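Local coordinates for protein GH86A beta-porphyranase (Bacteroides plebeius, PDB 4AW7) that cleaves the sulfated red-algal polysaccharide porphyran at beta-D-galactose-(1->4)-alpha-L-galactose-6-sulfate linkages, releasing mostly a disaccharide, at residues A[106-118]-A[144-158]. Numbering follows the deposited sequence.
Sequences TEHPYVQHIQGGI and LNEPFVHANDAGFTV. With GAL (beta-D-galactopyranose), chain D; GLA (alpha-D-galactopyranose), chain B; GAL (beta-D-galactopyranose), chain C; L6S (6-O-sulfo-alpha-L-galactopyranose), chain E.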
loop_
_atom_site.group_PDB
_atom_site.type_symbol
_atom_site.label_atom_id
_atom_site.label_comp_id
_atom_site.label_asym_id
_atom_site.label_seq_id
_atom_site.Cartn_x
_atom_site.Cartn_y
_atom_site.Cartn_z
ATOM N N THR A 106 0.500 13.762 10.103
ATOM C CA THR A 106 1.437 13.001 10.896
ATOM C C THR A 106 2.386 13.940 11.612
ATOM O O THR A 106 2.431 15.132 11.294
ATOM C CB THR A 106 2.148 11.935 10.039
ATOM O OG1 THR A 106 2.816 10.985 10.898
ATOM C CG2 THR A 106 3.125 12.533 9.070
ATOM N N GLU A 107 3.103 13.429 12.605
ATOM C CA GLU A 107 4.075 14.214 13.336
ATOM C C GLU A 107 5.425 13.524 13.336
ATOM O O GLU A 107 5.513 12.301 13.451
ATOM C CB GLU A 107 3.642 14.404 14.778
ATOM C CG GLU A 107 2.347 15.179 14.938
ATOM C CD GLU A 107 2.502 16.688 15.004
ATOM O OE1 GLU A 107 3.449 17.247 14.394
ATOM O OE2 GLU A 107 1.643 17.313 15.671
ATOM N N HIS A 108 6.503 14.304 13.284
ATOM C CA HIS A 108 7.827 13.754 13.516
ATOM C C HIS A 108 7.901 13.236 14.950
ATOM O O HIS A 108 7.381 13.880 15.869
ATOM C CB HIS A 108 8.913 14.794 13.348
ATOM C CG HIS A 108 9.064 15.338 11.967
ATOM N ND1 HIS A 108 9.552 14.585 10.920
ATOM C CD2 HIS A 108 8.827 16.574 11.470
ATOM C CE1 HIS A 108 9.591 15.344 9.837
ATOM N NE2 HIS A 108 9.165 16.559 10.148
ATOM N N PRO A 109 8.617 12.135 15.183
ATOM C CA PRO A 109 8.776 11.571 16.528
ATOM C C PRO A 109 9.932 12.268 17.267
ATOM O O PRO A 109 10.962 11.632 17.576
ATOM C CB PRO A 109 9.076 10.100 16.221
ATOM C CG PRO A 109 9.819 10.128 14.968
ATOM C CD PRO A 109 9.164 11.222 14.158
ATOM N N TYR A 110 9.773 13.575 17.417
ATOM C CA TYR A 110 10.740 14.504 18.013
ATOM C C TYR A 110 10.521 14.571 19.519
ATOM O O TYR A 110 9.389 14.416 19.970
ATOM C CB TYR A 110 10.525 15.948 17.458
ATOM C CG TYR A 110 10.932 16.268 16.023
ATOM C CD1 TYR A 110 11.811 15.460 15.309
ATOM C CD2 TYR A 110 10.439 17.429 15.400
ATOM C CE1 TYR A 110 12.170 15.783 13.974
ATOM C CE2 TYR A 110 10.809 17.757 14.102
ATOM C CZ TYR A 110 11.682 16.929 13.409
ATOM O OH TYR A 110 12.036 17.232 12.111
ATOM N N VAL A 111 11.578 14.961 20.240
ATOM C CA VAL A 111 11.477 15.209 21.683
ATOM C C VAL A 111 10.555 16.381 22.017
ATOM O O VAL A 111 10.122 16.512 23.148
ATOM C CB VAL A 111 12.855 15.449 22.344
ATOM C CG1 VAL A 111 13.726 14.226 22.263
ATOM C CG2 VAL A 111 13.573 16.669 21.784
ATOM N N GLN A 112 10.250 17.211 21.030
ATOM C CA GLN A 112 9.283 18.299 21.177
ATOM C C GLN A 112 7.853 17.831 21.228
ATOM O O GLN A 112 6.968 18.562 21.674
ATOM C CB GLN A 112 9.453 19.316 20.028
ATOM C CG GLN A 112 10.769 20.130 20.071
ATOM C CD GLN A 112 11.993 19.438 19.517
ATOM O OE1 GLN A 112 11.894 18.450 18.814
ATOM N NE2 GLN A 112 13.169 19.957 19.847
ATOM N N HIS A 113 7.627 16.589 20.777
ATOM C CA HIS A 113 6.310 16.019 20.653
ATOM C C HIS A 113 6.002 14.915 21.631
ATOM O O HIS A 113 4.888 14.793 22.088
ATOM C CB HIS A 113 6.078 15.536 19.214
ATOM C CG HIS A 113 6.263 16.607 18.190
ATOM N ND1 HIS A 113 6.547 16.330 16.870
ATOM C CD2 HIS A 113 6.208 17.961 18.290
ATOM C CE1 HIS A 113 6.655 17.475 16.208
ATOM N NE2 HIS A 113 6.476 18.477 17.051
ATOM N N ILE A 114 6.976 14.029 21.866
ATOM C CA ILE A 114 6.835 12.949 22.824
ATOM C C ILE A 114 8.157 12.864 23.609
ATOM O O ILE A 114 9.208 13.179 23.069
ATOM C CB ILE A 114 6.463 11.604 22.178
ATOM C CG1 ILE A 114 6.057 10.558 23.229
ATOM C CG2 ILE A 114 7.587 11.093 21.252
ATOM C CD1 ILE A 114 5.493 9.261 22.650
ATOM N N GLN A 115 8.079 12.529 24.894
ATOM C CA GLN A 115 9.270 12.450 25.741
ATOM C C GLN A 115 8.922 11.618 26.945
ATOM O O GLN A 115 7.766 11.482 27.322
ATOM C CB GLN A 115 9.725 13.870 26.147
ATOM C CG GLN A 115 10.959 13.982 27.048
ATOM C CD GLN A 115 12.184 13.340 26.454
ATOM O OE1 GLN A 115 12.256 12.111 26.362
ATOM N NE2 GLN A 115 13.176 14.158 26.073
ATOM N N GLY A 116 9.942 11.038 27.570
ATOM C CA GLY A 116 9.724 10.356 28.840
ATOM C C GLY A 116 9.014 11.272 29.821
ATOM O O GLY A 116 9.279 12.469 29.874
ATOM N N GLY A 117 8.101 10.680 30.564
ATOM C CA GLY A 117 7.391 11.407 31.609
ATOM C C GLY A 117 6.142 12.108 31.144
ATOM O O GLY A 117 5.391 12.645 31.948
ATOM N N ILE A 118 5.884 12.101 29.839
ATOM C CA ILE A 118 4.675 12.715 29.290
ATOM C C ILE A 118 3.400 12.123 29.879
ATOM O O ILE A 118 3.297 10.915 30.092
ATOM C CB ILE A 118 4.676 12.631 27.722
ATOM C CG1 ILE A 118 3.650 13.587 27.132
ATOM C CG2 ILE A 118 4.514 11.212 27.248
ATOM C CD1 ILE A 118 3.848 13.788 25.635
ATOM N N LEU A 144 2.451 9.488 15.067
ATOM C CA LEU A 144 3.907 9.590 14.994
ATOM C C LEU A 144 4.457 8.837 13.803
ATOM O O LEU A 144 4.204 7.640 13.669
ATOM C CB LEU A 144 4.544 9.043 16.276
ATOM C CG LEU A 144 4.176 9.668 17.613
ATOM C CD1 LEU A 144 4.725 8.831 18.760
ATOM C CD2 LEU A 144 4.761 11.125 17.690
ATOM N N ASN A 145 5.215 9.515 12.984
ATOM C CA ASN A 145 5.843 8.890 11.833
ATOM C C ASN A 145 7.043 8.058 12.255
ATOM O O ASN A 145 7.875 8.523 13.050
ATOM C CB ASN A 145 6.317 9.970 10.891
ATOM C CG ASN A 145 6.906 9.393 9.618
ATOM O OD1 ASN A 145 6.254 8.588 8.933
ATOM N ND2 ASN A 145 8.138 9.791 9.287
ATOM N N GLU A 146 7.162 6.849 11.696
ATOM C CA GLU A 146 8.284 5.923 11.937
ATOM C C GLU A 146 8.841 5.993 13.365
ATOM O O GLU A 146 10.021 6.241 13.599
ATOM C CB GLU A 146 9.344 6.110 10.882
ATOM C CG GLU A 146 8.745 5.909 9.489
ATOM C CD GLU A 146 9.765 5.849 8.419
ATOM O OE1 GLU A 146 10.934 6.183 8.665
ATOM O OE2 GLU A 146 9.378 5.476 7.286
ATOM N N PRO A 147 7.965 5.695 14.333
ATOM C CA PRO A 147 8.362 5.986 15.704
ATOM C C PRO A 147 9.416 5.055 16.269
ATOM O O PRO A 147 10.311 5.521 16.974
ATOM C CB PRO A 147 7.042 5.838 16.494
ATOM C CG PRO A 147 6.185 4.901 15.653
ATOM C CD PRO A 147 6.556 5.266 14.243
ATOM N N PHE A 148 9.266 3.755 16.030
ATOM C CA PHE A 148 10.088 2.794 16.752
ATOM C C PHE A 148 11.558 2.849 16.336
ATOM O O PHE A 148 12.440 2.594 17.162
ATOM C CB PHE A 148 9.565 1.374 16.541
ATOM C CG PHE A 148 8.155 1.095 17.024
ATOM C CD1 PHE A 148 7.565 1.854 18.023
ATOM C CD2 PHE A 148 7.416 0.085 16.473
ATOM C CE1 PHE A 148 6.324 1.568 18.474
ATOM C CE2 PHE A 148 6.154 -0.203 16.890
ATOM C CZ PHE A 148 5.587 0.530 17.904
ATOM N N VAL A 149 11.857 3.240 15.101
ATOM C CA VAL A 149 13.250 3.332 14.701
ATOM C C VAL A 149 13.936 4.482 15.441
ATOM O O VAL A 149 15.167 4.521 15.479
ATOM C CB VAL A 149 13.422 3.379 13.194
ATOM C CG1 VAL A 149 12.936 2.013 12.511
ATOM C CG2 VAL A 149 12.831 4.632 12.649
ATOM N N HIS A 150 13.174 5.404 16.030
ATOM C CA HIS A 150 13.688 6.509 16.832
ATOM C C HIS A 150 13.694 6.266 18.346
ATOM O O HIS A 150 14.086 7.155 19.085
ATOM C CB HIS A 150 12.914 7.807 16.515
ATOM C CG HIS A 150 13.183 8.294 15.141
ATOM N ND1 HIS A 150 14.281 9.061 14.852
ATOM C CD2 HIS A 150 12.577 8.032 13.965
ATOM C CE1 HIS A 150 14.308 9.304 13.552
ATOM N NE2 HIS A 150 13.298 8.667 12.985
ATOM N N ALA A 151 13.303 5.077 18.780
ATOM C CA ALA A 151 13.132 4.816 20.209
ATOM C C ALA A 151 14.411 4.879 21.024
ATOM O O ALA A 151 14.348 4.937 22.252
ATOM C CB ALA A 151 12.440 3.476 20.431
ATOM N N ASN A 152 15.551 4.836 20.359
ATOM C CA ASN A 152 16.862 4.913 21.008
ATOM C C ASN A 152 17.569 6.215 20.716
ATOM O O ASN A 152 18.759 6.331 21.014
ATOM C CB ASN A 152 17.711 3.702 20.637
ATOM C CG ASN A 152 16.958 2.437 20.851
ATOM O OD1 ASN A 152 16.395 2.248 21.942
ATOM N ND2 ASN A 152 16.772 1.634 19.788
ATOM N N ASP A 153 16.863 7.215 20.187
ATOM C CA ASP A 153 17.483 8.518 19.939
ATOM C C ASP A 153 17.967 9.136 21.258
ATOM O O ASP A 153 17.299 9.047 22.290
ATOM C CB ASP A 153 16.491 9.460 19.250
ATOM C CG ASP A 153 16.266 9.137 17.774
ATOM O OD1 ASP A 153 16.793 8.132 17.285
ATOM O OD2 ASP A 153 15.495 9.907 17.128
ATOM N N ALA A 154 19.146 9.758 21.190
ATOM C CA ALA A 154 19.849 10.222 22.395
ATOM C C ALA A 154 19.043 11.185 23.254
ATOM O O ALA A 154 19.203 11.238 24.476
ATOM C CB ALA A 154 21.199 10.882 22.014
ATOM N N GLY A 155 18.217 11.998 22.631
ATOM C CA GLY A 155 17.456 12.997 23.369
ATOM C C GLY A 155 16.285 12.478 24.195
ATOM O O GLY A 155 15.764 13.197 25.035
ATOM N N PHE A 156 15.895 11.221 24.005
ATOM C CA PHE A 156 14.802 10.643 24.772
ATOM C C PHE A 156 15.280 10.165 26.136
ATOM O O PHE A 156 16.331 9.498 26.234
ATOM C CB PHE A 156 14.182 9.474 24.000
ATOM C CG PHE A 156 13.323 9.870 22.828
ATOM C CD1 PHE A 156 12.385 10.883 22.929
ATOM C CD2 PHE A 156 13.420 9.192 21.616
ATOM C CE1 PHE A 156 11.551 11.197 21.844
ATOM C CE2 PHE A 156 12.599 9.528 20.540
ATOM C CZ PHE A 156 11.667 10.524 20.656
ATOM N N THR A 157 14.487 10.449 27.166
ATOM C CA THR A 157 14.819 10.061 28.546
ATOM C C THR A 157 14.305 8.692 28.924
ATOM O O THR A 157 14.615 8.171 30.007
ATOM C CB THR A 157 14.278 11.091 29.548
ATOM O OG1 THR A 157 12.859 11.142 29.406
ATOM C CG2 THR A 157 14.938 12.457 29.290
ATOM N N VAL A 158 13.513 8.094 28.047
ATOM C CA VAL A 158 13.070 6.706 28.090
ATOM C C VAL A 158 13.378 6.168 26.690
ATOM O O VAL A 158 13.116 6.887 25.702
ATOM C CB VAL A 158 11.540 6.604 28.409
ATOM C CG1 VAL A 158 11.006 5.184 28.349
ATOM C CG2 VAL A 158 11.272 7.200 29.755
HETATM C C1 GAL D . 10.501 7.245 5.599
HETATM C C2 GAL D . 10.356 8.703 6.076
HETATM C C3 GAL D . 10.509 9.675 4.920
HETATM C C4 GAL D . 11.691 9.339 4.046
HETATM C C5 GAL D . 11.585 7.874 3.586
HETATM C C6 GAL D . 12.626 7.600 2.439
HETATM O O1 GAL D . 10.390 6.372 6.793
HETATM O O2 GAL D . 9.080 8.869 6.774
HETATM O O3 GAL D . 10.766 10.978 5.371
HETATM O O4 GAL D . 12.917 9.554 4.771
HETATM O O5 GAL D . 11.683 7.059 4.842
HETATM O O6 GAL D . 11.955 7.866 1.130
HETATM C C1 GLA B . 10.501 7.245 5.599
HETATM C C2 GLA B . 10.356 8.703 6.076
HETATM C C3 GLA B . 10.509 9.675 4.920
HETATM C C4 GLA B . 11.691 9.339 4.046
HETATM C C5 GLA B . 11.585 7.874 3.586
HETATM C C6 GLA B . 12.626 7.600 2.439
HETATM O O1 GLA B . 9.413 6.690 4.992
HETATM O O2 GLA B . 9.080 8.869 6.774
HETATM O O3 GLA B . 10.766 10.978 5.371
HETATM O O4 GLA B . 12.917 9.554 4.771
HETATM O O5 GLA B . 11.683 7.059 4.842
HETATM O O6 GLA B . 11.955 7.866 1.130
HETATM C C1 GAL C . 9.679 16.712 5.813
HETATM C C2 GAL C . 8.374 17.428 6.099
HETATM C C3 GAL C . 8.694 18.921 6.149
HETATM C C4 GAL C . 9.736 19.221 7.237
HETATM C C5 GAL C . 10.937 18.328 6.949
HETATM C C6 GAL C . 12.025 18.505 7.983
HETATM O O2 GAL C . 7.361 17.129 5.135
HETATM O O3 GAL C . 7.470 19.574 6.409
HETATM O O4 GAL C . 9.215 18.935 8.542
HETATM O O5 GAL C . 10.537 16.953 6.906
HETATM O O6 GAL C . 13.095 17.648 7.676
HETATM O O1S L6S E . 7.015 15.443 1.503
HETATM O O2S L6S E . 9.081 16.322 0.504
HETATM O O3S L6S E . 8.223 17.198 2.632
HETATM C C1 L6S E . 9.591 11.823 5.981
HETATM C C2 L6S E . 10.264 12.748 6.970
HETATM C C3 L6S E . 11.205 13.702 6.217
HETATM C C4 L6S E . 10.363 14.508 5.156
HETATM C C5 L6S E . 9.651 13.501 4.247
HETATM C C6 L6S E . 8.552 14.225 3.436
HETATM O O2 L6S E . 10.949 12.010 8.002
HETATM O O3 L6S E . 11.881 14.601 7.108
HETATM O O4 L6S E . 9.416 15.320 5.868
HETATM O O5 L6S E . 8.912 12.494 4.948
HETATM O O6 L6S E . 9.182 15.009 2.434
HETATM S S1 L6S E . 8.312 16.036 1.703
HETATM O O HOH W 1 9.835 11.868 10.531
HETATM O O HOH W 2 13.672 12.106 17.567
HETATM O O HOH W 3 11.865 13.403 30.532
#
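Gln115 meets the backbone of 155-157 with both ends of its amide, a task suited to a group that donates and accepts. NE2 donates to Gly155 O (2.9 Å, 174°), which lies in the amide plane; OE1 accepts from Thr157 N at 2.9 Å, the donor above the carbonyl plane, and from Gly116 N on an in-plane lone pair. CG is anti to the backbone N (chi1 180°), and a bend at chi2 turns the amide onto that backbone. A leucine here would probably leave Gly155 O and Thr157 N without these mates. Elsewhere, Asn145 N donates to Glu107 O (2.8 Å, 176°).

Val111 CG1 approaches Phe156 CD1 obliquely (3.7 Å) and Ile114 CG2 reaches CE1 at the rim; the ring's edge faces Pro109 O and Ile114 O. Compact Pro109, centre of an inverse gamma turn, fits its CG against Asn145 O and His150 CD2 (3.6 Å), while branched Ile114 and Leu144 meet by their CD1 methyls (4.0 Å).

Asn145 ND2 donates to O2 of the chain D galactose (2.8 Å), and a water joins it to His108 ND1 and the sulfated galactose; His108 NE2 pairs with O4 of the chain C galactose. Beside Asn145 is Glu146, the probable proton donor, its OE2 hydrogen-bonded to His229.

These loops follow neighbouring parallel strands 104-106 and 136-142, consistent with a beta/alpha-barrel's active-site rim; helix 160-179 packs on Phe156 and Pro147.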